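Local coordinates for selenium-binding protein (Sulfolobus tokodaii, PDB 2ECE), which is of uncertain function but belongs to the selenium-binding protein family, whose members are generally assigned selenium binding, and folds as a beta-propeller, at residues 33-38 with 70-75; 62-67 with 120-125; 66-71 with 107-112; 74-79 with 98-103. One frame throughout, in Å; residues are numbered along the deposited sequence.

Contact 1: 33-38 with 70-75; sequences LYTGTG and NDELHH
This is loop-to-loop packing inside one propeller, where the turn that leaves strand 27-33 leans on the linker running from strand 60-65 to strand 77-78. Thr35 carries it. With chi1 at -57°, its CG2 lies anti to the backbone N and its OG1 beside that N, so the two branches meet different parts of the linker. OG1 sits over the backbone of Asn70, 3.3 Å from Asn70 CA, and is hydrogen-bonded to Asp43 OD2. A water accepts from Asn70 N at 2.8 Å and lies within weak bonding distance of Thr35 OG1. The methyl turns to Glu72, with Thr35 CG2 3.5 Å from Glu72 OE1. Glu72 starts out extended and then bends at chi2 (107°), which brings its carboxylate alongside Leu33, whose CD1 is 3.6 Å from Glu72 OE2. Methyl groups thus pack against this buried carboxylate, while Arg104 and Ser403 meet the charge at OE1. The turn itself is type II: Thr37 N and Thr37 OG1 both donate to Tyr34 O, at 3.0 and 2.5 Å, and Gly36 takes the position with positive phi. Asp43, just before strand 44-49, also accepts from Leu73 N and so holds both segments. Beside them, strand 443-449 bonds through Arg443 to the backbone of Leu33 and through Gln446 to that of His74.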
# COMPACT_ATOMS: atom_id res chain seq x y z
N LEU A 33 10.04 10.69 0.68
CA LEU A 33 9.61 12.02 0.28
C LEU A 33 10.00 13.16 1.22
O LEU A 33 10.16 12.97 2.43
CB LEU A 33 8.09 12.03 0.11
CG LEU A 33 7.30 11.62 1.37
CD1 LEU A 33 5.94 12.28 1.36
CD2 LEU A 33 7.17 10.10 1.43
N TYR A 34 10.14 14.35 0.64
CA TYR A 34 10.44 15.56 1.39
C TYR A 34 9.18 16.43 1.29
O TYR A 34 9.07 17.48 1.93
CB TYR A 34 11.64 16.29 0.79
CG TYR A 34 12.97 15.74 1.25
CD1 TYR A 34 13.36 15.84 2.59
CD2 TYR A 34 13.85 15.12 0.36
CE1 TYR A 34 14.59 15.33 3.02
CE2 TYR A 34 15.07 14.61 0.78
CZ TYR A 34 15.43 14.72 2.11
OH TYR A 34 16.64 14.22 2.53
N THR A 35 8.23 15.97 0.47
CA THR A 35 6.97 16.68 0.28
C THR A 35 6.26 16.74 1.63
O THR A 35 6.01 15.72 2.27
CB THR A 35 6.06 15.94 -0.73
OG1 THR A 35 6.75 15.79 -1.98
CG2 THR A 35 4.79 16.73 -0.97
N GLY A 36 5.95 17.95 2.09
CA GLY A 36 5.27 18.11 3.36
C GLY A 36 6.19 18.35 4.55
O GLY A 36 5.73 18.61 5.66
N THR A 37 7.50 18.27 4.31
CA THR A 37 8.47 18.48 5.38
C THR A 37 8.96 19.91 5.44
O THR A 37 9.59 20.32 6.41
CB THR A 37 9.70 17.60 5.19
OG1 THR A 37 10.39 18.02 4.00
CG2 THR A 37 9.30 16.12 5.08
N GLY A 38 8.68 20.67 4.38
CA GLY A 38 9.13 22.05 4.34
C GLY A 38 10.51 22.14 3.74
O GLY A 38 11.06 23.23 3.59
N ASN A 70 8.25 17.90 -5.00
CA ASN A 70 6.85 17.69 -4.63
C ASN A 70 6.03 16.67 -5.43
O ASN A 70 4.84 16.87 -5.66
CB ASN A 70 6.09 19.03 -4.61
CG ASN A 70 6.58 19.95 -3.52
OD1 ASN A 70 6.85 19.53 -2.39
ND2 ASN A 70 6.69 21.24 -3.84
N ASP A 71 6.65 15.56 -5.84
CA ASP A 71 5.93 14.51 -6.57
C ASP A 71 4.97 13.82 -5.60
O ASP A 71 3.87 13.43 -5.98
CB ASP A 71 6.90 13.43 -7.09
CG ASP A 71 7.58 13.81 -8.41
OD1 ASP A 71 6.87 14.05 -9.41
OD2 ASP A 71 8.82 13.85 -8.44
N GLU A 72 5.42 13.72 -4.35
CA GLU A 72 4.75 13.04 -3.24
C GLU A 72 4.75 11.56 -3.60
O GLU A 72 3.74 11.01 -4.05
CB GLU A 72 3.32 13.53 -2.99
CG GLU A 72 2.53 12.71 -1.91
CD GLU A 72 2.33 13.42 -0.55
OE1 GLU A 72 2.06 14.64 -0.54
OE2 GLU A 72 2.43 12.75 0.50
N LEU A 73 5.91 10.93 -3.44
CA LEU A 73 6.03 9.50 -3.70
C LEU A 73 5.17 8.82 -2.65
O LEU A 73 4.96 9.38 -1.56
CB LEU A 73 7.47 9.01 -3.59
CG LEU A 73 8.43 9.45 -4.70
CD1 LEU A 73 9.63 8.51 -4.75
CD2 LEU A 73 7.72 9.43 -6.04
N HIS A 74 4.57 7.70 -3.03
CA HIS A 74 3.73 6.99 -2.07
C HIS A 74 3.81 5.46 -2.30
O HIS A 74 4.65 4.77 -1.74
CB HIS A 74 2.34 7.51 -2.37
CG HIS A 74 1.30 7.20 -1.35
ND1 HIS A 74 1.05 8.02 -0.27
CD2 HIS A 74 0.34 6.24 -1.32
CE1 HIS A 74 -0.01 7.58 0.38
NE2 HIS A 74 -0.46 6.50 -0.24
N HIS A 75 3.11 5.04 -3.34
CA HIS A 75 3.04 3.62 -3.70
C HIS A 75 3.73 3.46 -5.05
O HIS A 75 3.76 4.40 -5.84
CB HIS A 75 1.57 3.13 -3.82
CG HIS A 75 0.93 2.74 -2.52
ND1 HIS A 75 1.40 3.15 -1.30
CD2 HIS A 75 -0.17 1.98 -2.26
CE1 HIS A 75 0.63 2.67 -0.34
NE2 HIS A 75 -0.33 1.96 -0.90
O HOH W 1 9.79 16.90 -2.84

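Contact 2: 62-67 with 120-125; sequences HKVELP and PKIIKV
Strands 62-65 and 121-125 run in about the same direction without a backbone hydrogen bond between them, their nearest CA atoms, those of Val64 and Lys121, standing 6.8 Å apart. Side chains make most of the junction. Ile122 is the central one: its CG1 is anti to the carbonyl carbon (chi1 -60°) and lies 3.8 Å from Val64 CG1, while the extended chi2 carries CD1 on to two further partners. Leu66 approaches at about a right angle, its CD2 3.7 Å from Ile122 CD1, and Pro67 comes tip to tip, its CD 3.8 Å from the same methyl. Val64 splits its two branches between the partners, for CG2 turns the other way and rests 3.7 Å from Pro120 O. Val64 is also the centre of an inverse gamma turn, a local kink in the edge strand. His62 and Pro120 slide past each other in opposite senses, and a water in the plane of the imidazole joins them, 2.9 Å from His62 NE2 and donating to Pro120 O at 2.6 Å. Further along, Ile123 and Lys124 form a classic beta bulge opposite Ile110. Strand 60-65 is the outermost of its four-stranded sheet and strand 121-126 the outermost of the next, so this is the outer seam between consecutive blades of a beta-propeller, closed mainly by apolar packing.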
# COMPACT_ATOMS: atom_id res chain seq x y z
N HIS A 62 22.14 3.62 -1.82
CA HIS A 62 21.95 4.47 -2.98
C HIS A 62 20.59 5.16 -2.91
O HIS A 62 19.64 4.64 -2.32
CB HIS A 62 22.03 3.66 -4.28
CG HIS A 62 21.99 4.49 -5.53
ND1 HIS A 62 23.03 5.31 -5.90
CD2 HIS A 62 21.04 4.63 -6.48
CE1 HIS A 62 22.73 5.92 -7.03
NE2 HIS A 62 21.52 5.52 -7.41
N LYS A 63 20.51 6.34 -3.51
CA LYS A 63 19.28 7.11 -3.55
C LYS A 63 19.04 7.53 -4.99
O LYS A 63 19.89 8.15 -5.62
CB LYS A 63 19.39 8.36 -2.66
CG LYS A 63 19.42 8.08 -1.16
CD LYS A 63 19.43 9.39 -0.37
CE LYS A 63 19.37 9.15 1.13
NZ LYS A 63 19.23 10.43 1.89
N VAL A 64 17.89 7.15 -5.52
CA VAL A 64 17.55 7.53 -6.88
C VAL A 64 16.81 8.85 -6.72
O VAL A 64 15.59 8.89 -6.57
CB VAL A 64 16.62 6.49 -7.54
CG1 VAL A 64 16.37 6.87 -8.99
CG2 VAL A 64 17.25 5.11 -7.45
N GLU A 65 17.57 9.94 -6.72
CA GLU A 65 17.00 11.26 -6.56
C GLU A 65 16.24 11.69 -7.82
O GLU A 65 16.75 11.60 -8.94
CB GLU A 65 18.12 12.24 -6.18
CG GLU A 65 18.57 12.04 -4.73
CD GLU A 65 19.89 12.70 -4.36
OE1 GLU A 65 20.46 13.44 -5.19
OE2 GLU A 65 20.36 12.46 -3.22
N LEU A 66 15.00 12.15 -7.63
CA LEU A 66 14.14 12.56 -8.74
C LEU A 66 14.45 13.97 -9.25
O LEU A 66 14.93 14.81 -8.51
CB LEU A 66 12.68 12.46 -8.31
CG LEU A 66 12.30 11.05 -7.84
CD1 LEU A 66 10.86 11.01 -7.40
CD2 LEU A 66 12.55 10.05 -8.98
N PRO A 67 14.17 14.23 -10.54
CA PRO A 67 14.42 15.53 -11.18
C PRO A 67 13.46 16.66 -10.83
O PRO A 67 13.71 17.81 -11.17
CB PRO A 67 14.38 15.20 -12.66
CG PRO A 67 13.34 14.11 -12.72
CD PRO A 67 13.75 13.24 -11.55
N PRO A 120 19.80 1.59 -9.25
CA PRO A 120 18.78 1.74 -10.30
C PRO A 120 18.92 3.12 -10.93
O PRO A 120 19.41 4.05 -10.29
CB PRO A 120 17.46 1.61 -9.52
CG PRO A 120 17.86 0.89 -8.24
CD PRO A 120 19.18 1.52 -7.92
N LYS A 121 18.48 3.26 -12.18
CA LYS A 121 18.56 4.55 -12.87
C LYS A 121 17.24 4.88 -13.56
O LYS A 121 16.60 4.01 -14.14
CB LYS A 121 19.68 4.53 -13.91
CG LYS A 121 21.10 4.53 -13.33
CD LYS A 121 22.14 4.41 -14.45
CE LYS A 121 23.57 4.51 -13.92
NZ LYS A 121 23.92 5.88 -13.44
N ILE A 122 16.85 6.15 -13.50
CA ILE A 122 15.63 6.60 -14.17
C ILE A 122 15.93 6.57 -15.66
O ILE A 122 16.86 7.23 -16.11
CB ILE A 122 15.26 8.05 -13.79
CG1 ILE A 122 15.05 8.17 -12.28
CG2 ILE A 122 14.02 8.49 -14.56
CD1 ILE A 122 14.89 9.61 -11.82
N ILE A 123 15.15 5.82 -16.43
CA ILE A 123 15.38 5.75 -17.86
C ILE A 123 14.27 6.36 -18.70
O ILE A 123 14.42 6.50 -19.91
CB ILE A 123 15.64 4.29 -18.32
CG1 ILE A 123 14.55 3.35 -17.80
CG2 ILE A 123 17.02 3.84 -17.85
CD1 ILE A 123 13.43 3.11 -18.79
N LYS A 124 13.17 6.73 -18.06
CA LYS A 124 12.04 7.34 -18.77
C LYS A 124 11.09 8.05 -17.81
O LYS A 124 10.83 7.58 -16.70
CB LYS A 124 11.27 6.29 -19.57
CG LYS A 124 10.10 6.86 -20.38
CD LYS A 124 9.57 5.86 -21.40
CE LYS A 124 8.60 6.51 -22.38
NZ LYS A 124 8.36 5.66 -23.58
N VAL A 125 10.57 9.19 -18.25
CA VAL A 125 9.63 9.95 -17.45
C VAL A 125 8.39 10.25 -18.27
O VAL A 125 8.48 10.70 -19.41
CB VAL A 125 10.22 11.31 -16.99
CG1 VAL A 125 9.17 12.10 -16.22
CG2 VAL A 125 11.46 11.08 -16.12
O HOH W 2 20.38 6.45 -9.91

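Contact 3: 66-71 with 107-112; sequences LPYIND and RIYIID
Asp71, Arg107, Tyr68 and Tyr109 fit together through flat groups that are either stacked or turned almost square to one another. The guanidinium of Arg107 lies flat on the Tyr68 ring, planes 12° apart, with Arg107 CZ 3.6 Å from the ring centroid, a cation-pi stack. Arg107 gets there with an extended chain that bends at chi3. The edge of the same guanidinium serves Asp71: Arg107 NH1 donates to Asp71 OD1 at 2.8 Å, a salt bridge with a bent hydrogen bond (137°) that arrives from above the carboxylate plane. Tyr109 meets the carboxylate tip to tip, its ring plane at 88° to it, and its OH donates to Asp71 OD2 over a very short 2.5 Å. This buried carboxylate also accepts from Ser105 OG at OD1, so several donors would favour its charged form. The Tyr109 ring is fixed from both sides: Leu66 CD2 stands 3.7 Å from its centroid, almost exactly on the ring normal, and Arg107 CG packs near the rim of the opposite face. Pro67 CD adds a touch at 3.5 Å from Tyr109 CE2. A water links Ile69 O to Arg107 NH1, and Glu127 pairs with Arg107 NE. The crossing from the outermost strand of one blade to the innermost strand of the next is a standard propeller connection, here pinned to the third strand by Tyr109 and by Arg107 just before it.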
# COMPACT_ATOMS: atom_id res chain seq x y z
N LEU A 66 15.00 12.15 -7.63
CA LEU A 66 14.14 12.56 -8.74
C LEU A 66 14.45 13.97 -9.25
O LEU A 66 14.93 14.81 -8.51
CB LEU A 66 12.68 12.46 -8.31
CG LEU A 66 12.30 11.05 -7.84
CD1 LEU A 66 10.86 11.01 -7.40
CD2 LEU A 66 12.55 10.05 -8.98
N PRO A 67 14.17 14.23 -10.54
CA PRO A 67 14.42 15.53 -11.18
C PRO A 67 13.46 16.66 -10.83
O PRO A 67 13.71 17.81 -11.17
CB PRO A 67 14.38 15.20 -12.66
CG PRO A 67 13.34 14.11 -12.72
CD PRO A 67 13.75 13.24 -11.55
N TYR A 68 12.35 16.35 -10.16
CA TYR A 68 11.40 17.39 -9.78
C TYR A 68 11.09 17.33 -8.29
O TYR A 68 11.35 16.32 -7.64
CB TYR A 68 10.08 17.28 -10.56
CG TYR A 68 10.21 17.31 -12.06
CD1 TYR A 68 10.35 16.14 -12.79
CD2 TYR A 68 10.20 18.53 -12.75
CE1 TYR A 68 10.47 16.16 -14.18
CE2 TYR A 68 10.32 18.56 -14.14
CZ TYR A 68 10.45 17.38 -14.85
OH TYR A 68 10.57 17.40 -16.21
N ILE A 69 10.51 18.40 -7.78
CA ILE A 69 10.16 18.50 -6.37
C ILE A 69 8.65 18.33 -6.19
O ILE A 69 7.87 18.57 -7.11
CB ILE A 69 10.63 19.86 -5.80
CG1 ILE A 69 12.16 19.87 -5.75
CG2 ILE A 69 10.05 20.09 -4.42
CD1 ILE A 69 12.76 21.24 -5.52
N ASN A 70 8.25 17.90 -5.00
CA ASN A 70 6.85 17.69 -4.63
C ASN A 70 6.03 16.67 -5.43
O ASN A 70 4.84 16.87 -5.66
CB ASN A 70 6.09 19.03 -4.61
CG ASN A 70 6.58 19.95 -3.52
OD1 ASN A 70 6.85 19.53 -2.39
ND2 ASN A 70 6.69 21.24 -3.84
N ASP A 71 6.65 15.56 -5.84
CA ASP A 71 5.93 14.51 -6.57
C ASP A 71 4.97 13.82 -5.60
O ASP A 71 3.87 13.43 -5.98
CB ASP A 71 6.90 13.43 -7.09
CG ASP A 71 7.58 13.81 -8.41
OD1 ASP A 71 6.87 14.05 -9.41
OD2 ASP A 71 8.82 13.85 -8.44
N ARG A 107 3.04 12.43 -12.20
CA ARG A 107 4.17 12.08 -13.05
C ARG A 107 4.48 10.60 -12.83
O ARG A 107 4.18 10.05 -11.77
CB ARG A 107 5.38 12.94 -12.67
CG ARG A 107 6.68 12.59 -13.39
CD ARG A 107 7.77 13.63 -13.10
NE ARG A 107 7.42 14.97 -13.58
CZ ARG A 107 7.07 15.99 -12.81
NH1 ARG A 107 7.01 15.85 -11.49
NH2 ARG A 107 6.79 17.17 -13.35
N ILE A 108 5.05 9.94 -13.84
CA ILE A 108 5.43 8.53 -13.69
C ILE A 108 6.88 8.34 -14.08
O ILE A 108 7.30 8.71 -15.19
CB ILE A 108 4.59 7.59 -14.59
CG1 ILE A 108 3.10 7.73 -14.28
CG2 ILE A 108 5.01 6.12 -14.35
CD1 ILE A 108 2.21 6.93 -15.22
N TYR A 109 7.67 7.77 -13.18
CA TYR A 109 9.06 7.49 -13.47
C TYR A 109 9.20 6.00 -13.77
O TYR A 109 8.52 5.18 -13.14
CB TYR A 109 9.96 7.84 -12.28
CG TYR A 109 9.90 9.29 -11.85
CD1 TYR A 109 9.06 9.70 -10.82
CD2 TYR A 109 10.71 10.24 -12.46
CE1 TYR A 109 9.03 11.03 -10.40
CE2 TYR A 109 10.69 11.57 -12.05
CZ TYR A 109 9.85 11.96 -11.02
OH TYR A 109 9.84 13.28 -10.61
N ILE A 110 10.06 5.67 -14.72
CA ILE A 110 10.32 4.28 -15.07
C ILE A 110 11.78 4.13 -14.66
O ILE A 110 12.67 4.73 -15.27
CB ILE A 110 10.19 4.04 -16.59
CG1 ILE A 110 8.84 4.56 -17.10
CG2 ILE A 110 10.32 2.55 -16.89
CD1 ILE A 110 7.63 3.92 -16.45
N ILE A 111 12.02 3.35 -13.61
CA ILE A 111 13.37 3.17 -13.08
C ILE A 111 13.91 1.75 -13.30
O ILE A 111 13.37 0.77 -12.78
CB ILE A 111 13.38 3.53 -11.57
CG1 ILE A 111 12.87 4.97 -11.41
CG2 ILE A 111 14.79 3.41 -11.00
CD1 ILE A 111 12.69 5.41 -9.97
N ASP A 112 14.98 1.67 -14.08
CA ASP A 112 15.62 0.41 -14.44
C ASP A 112 16.51 -0.12 -13.31
O ASP A 112 17.38 0.59 -12.82
CB ASP A 112 16.47 0.62 -15.70
CG ASP A 112 16.86 -0.67 -16.39
OD1 ASP A 112 16.65 -1.76 -15.80
OD2 ASP A 112 17.38 -0.61 -17.52
O HOH W 3 6.51 18.07 -9.31

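Contact 4: 74-79 with 98-103; sequences HHFGWN and LIVPGL
Leu98 CD2 is the centre of the apolar packing, held between two aromatic rings. It stands over the face of Trp78, 3.6 Å from the centroid of the six-membered ring, and meets the edge of the other ring at Phe76 CE2, 3.8 Å away. Phe76 has the crowded first torsion (chi1 67°), which lays its ring alongside Leu98 and Val100, pointing the same way; its CB comes 3.9 Å from Val100 CG2. At the far end Leu103 sets CD2 over the face of His74, 3.5 Å from the ring centroid. Between these groups the backbones join as antiparallel strands. Gly77 and Ile99 are a hydrogen-bonded pair, with Ile99 N donating to Gly77 O at 2.6 Å, nearly along the C=O axis, and Gly77 N to Ile99 O at 3.1 Å; Trp78 and Leu98 form the next, non-hydrogen-bonded pair. On the His74 side of Phe76 the chains part, and a water bridges them, accepting from His74 N and donating to His75 O and Pro101 O, each at 2.8 Å. Strand 77-78 is the innermost of its blade. Phe76 and Leu98 lean on Tyr29 of strand 27-33 in the blade before, while Ile99 and Pro101 touch strand 140-145 of the blade after.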
# COMPACT_ATOMS: atom_id res chain seq x y z
N HIS A 74 4.57 7.70 -3.03
CA HIS A 74 3.73 6.99 -2.07
C HIS A 74 3.81 5.46 -2.30
O HIS A 74 4.65 4.77 -1.74
CB HIS A 74 2.34 7.51 -2.37
CG HIS A 74 1.30 7.20 -1.35
ND1 HIS A 74 1.05 8.02 -0.27
CD2 HIS A 74 0.34 6.24 -1.32
CE1 HIS A 74 -0.01 7.58 0.38
NE2 HIS A 74 -0.46 6.50 -0.24
N HIS A 75 3.11 5.04 -3.34
CA HIS A 75 3.04 3.62 -3.70
C HIS A 75 3.73 3.46 -5.05
O HIS A 75 3.76 4.40 -5.84
CB HIS A 75 1.57 3.13 -3.82
CG HIS A 75 0.93 2.74 -2.52
ND1 HIS A 75 1.40 3.15 -1.30
CD2 HIS A 75 -0.17 1.98 -2.26
CE1 HIS A 75 0.63 2.67 -0.34
NE2 HIS A 75 -0.33 1.96 -0.90
N PHE A 76 4.31 2.29 -5.29
CA PHE A 76 4.95 2.00 -6.57
C PHE A 76 5.01 0.50 -6.80
O PHE A 76 4.73 -0.29 -5.90
CB PHE A 76 6.36 2.62 -6.67
CG PHE A 76 7.38 2.03 -5.73
CD1 PHE A 76 7.36 2.34 -4.37
CD2 PHE A 76 8.38 1.18 -6.21
CE1 PHE A 76 8.32 1.81 -3.50
CE2 PHE A 76 9.35 0.65 -5.34
CZ PHE A 76 9.31 0.96 -3.99
N GLY A 77 5.36 0.08 -8.01
CA GLY A 77 5.41 -1.34 -8.29
C GLY A 77 6.30 -1.69 -9.46
O GLY A 77 6.95 -0.82 -10.03
N TRP A 78 6.33 -2.97 -9.81
CA TRP A 78 7.15 -3.45 -10.92
C TRP A 78 6.41 -3.43 -12.24
O TRP A 78 5.18 -3.47 -12.28
CB TRP A 78 7.60 -4.89 -10.66
CG TRP A 78 8.43 -5.06 -9.44
CD1 TRP A 78 8.01 -5.45 -8.20
CD2 TRP A 78 9.84 -4.89 -9.35
NE1 TRP A 78 9.08 -5.55 -7.35
CE2 TRP A 78 10.22 -5.21 -8.03
CE3 TRP A 78 10.83 -4.49 -10.26
CZ2 TRP A 78 11.55 -5.15 -7.59
CZ3 TRP A 78 12.16 -4.44 -9.82
CH2 TRP A 78 12.50 -4.76 -8.50
N ASN A 79 7.17 -3.38 -13.34
CA ASN A 79 6.59 -3.37 -14.67
C ASN A 79 5.98 -4.75 -14.96
O ASN A 79 4.96 -4.85 -15.64
CB ASN A 79 7.67 -3.07 -15.73
CG ASN A 79 8.72 -4.17 -15.82
OD1 ASN A 79 9.43 -4.44 -14.85
ND2 ASN A 79 8.81 -4.81 -16.98
N LEU A 98 10.99 -0.32 -11.95
CA LEU A 98 10.12 0.13 -10.88
C LEU A 98 9.30 1.22 -11.56
O LEU A 98 9.85 2.09 -12.24
CB LEU A 98 10.92 0.74 -9.72
CG LEU A 98 11.81 -0.21 -8.89
CD1 LEU A 98 12.54 0.60 -7.82
CD2 LEU A 98 10.94 -1.29 -8.25
N ILE A 99 7.98 1.15 -11.39
CA ILE A 99 7.04 2.12 -11.96
C ILE A 99 6.68 2.98 -10.75
O ILE A 99 5.94 2.54 -9.86
CB ILE A 99 5.78 1.39 -12.50
CG1 ILE A 99 6.20 0.27 -13.45
CG2 ILE A 99 4.88 2.37 -13.23
CD1 ILE A 99 6.97 0.75 -14.66
N VAL A 100 7.21 4.21 -10.71
CA VAL A 100 7.02 5.12 -9.59
C VAL A 100 6.23 6.38 -9.92
O VAL A 100 6.75 7.30 -10.55
CB VAL A 100 8.40 5.54 -9.03
CG1 VAL A 100 8.22 6.40 -7.78
CG2 VAL A 100 9.23 4.29 -8.73
N PRO A 101 4.97 6.46 -9.47
CA PRO A 101 4.13 7.63 -9.75
C PRO A 101 4.13 8.67 -8.64
O PRO A 101 4.45 8.38 -7.48
CB PRO A 101 2.76 7.01 -9.93
CG PRO A 101 2.75 5.98 -8.82
CD PRO A 101 4.14 5.35 -8.93
N GLY A 102 3.77 9.90 -9.00
CA GLY A 102 3.69 10.96 -8.01
C GLY A 102 2.24 11.08 -7.59
O GLY A 102 1.37 11.35 -8.43
N LEU A 103 1.95 10.86 -6.31
CA LEU A 103 0.57 10.95 -5.83
C LEU A 103 0.05 12.39 -5.93
O LEU A 103 -1.16 12.61 -5.99
CB LEU A 103 0.47 10.44 -4.39
CG LEU A 103 -0.91 10.44 -3.72
CD1 LEU A 103 -1.93 9.68 -4.55
CD2 LEU A 103 -0.78 9.83 -2.33
O HOH W 4 5.32 6.66 -5.48

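From the N terminus, residues 33-38 turn between two strands of one blade, and contact 1 closes its loop when the chain reaches 70-75. Contact 2 starts inside that loop, at 62-67, and ends outside it at 120-125, so the two cross. Contact 3 sets out from the same stretch as contact 2, sharing Leu66 and Pro67, and shares Asn70 and Asp71 with contact 1. Contact 4 is nested within both contact 2 and contact 3. Contact 2 joins the outermost strands of two blades, contact 3 ties the linker 66-75 to the third strand of the second blade, contact 4 pairs that blade's innermost strand with its second, and contact 1 ties the linker back to the blade before.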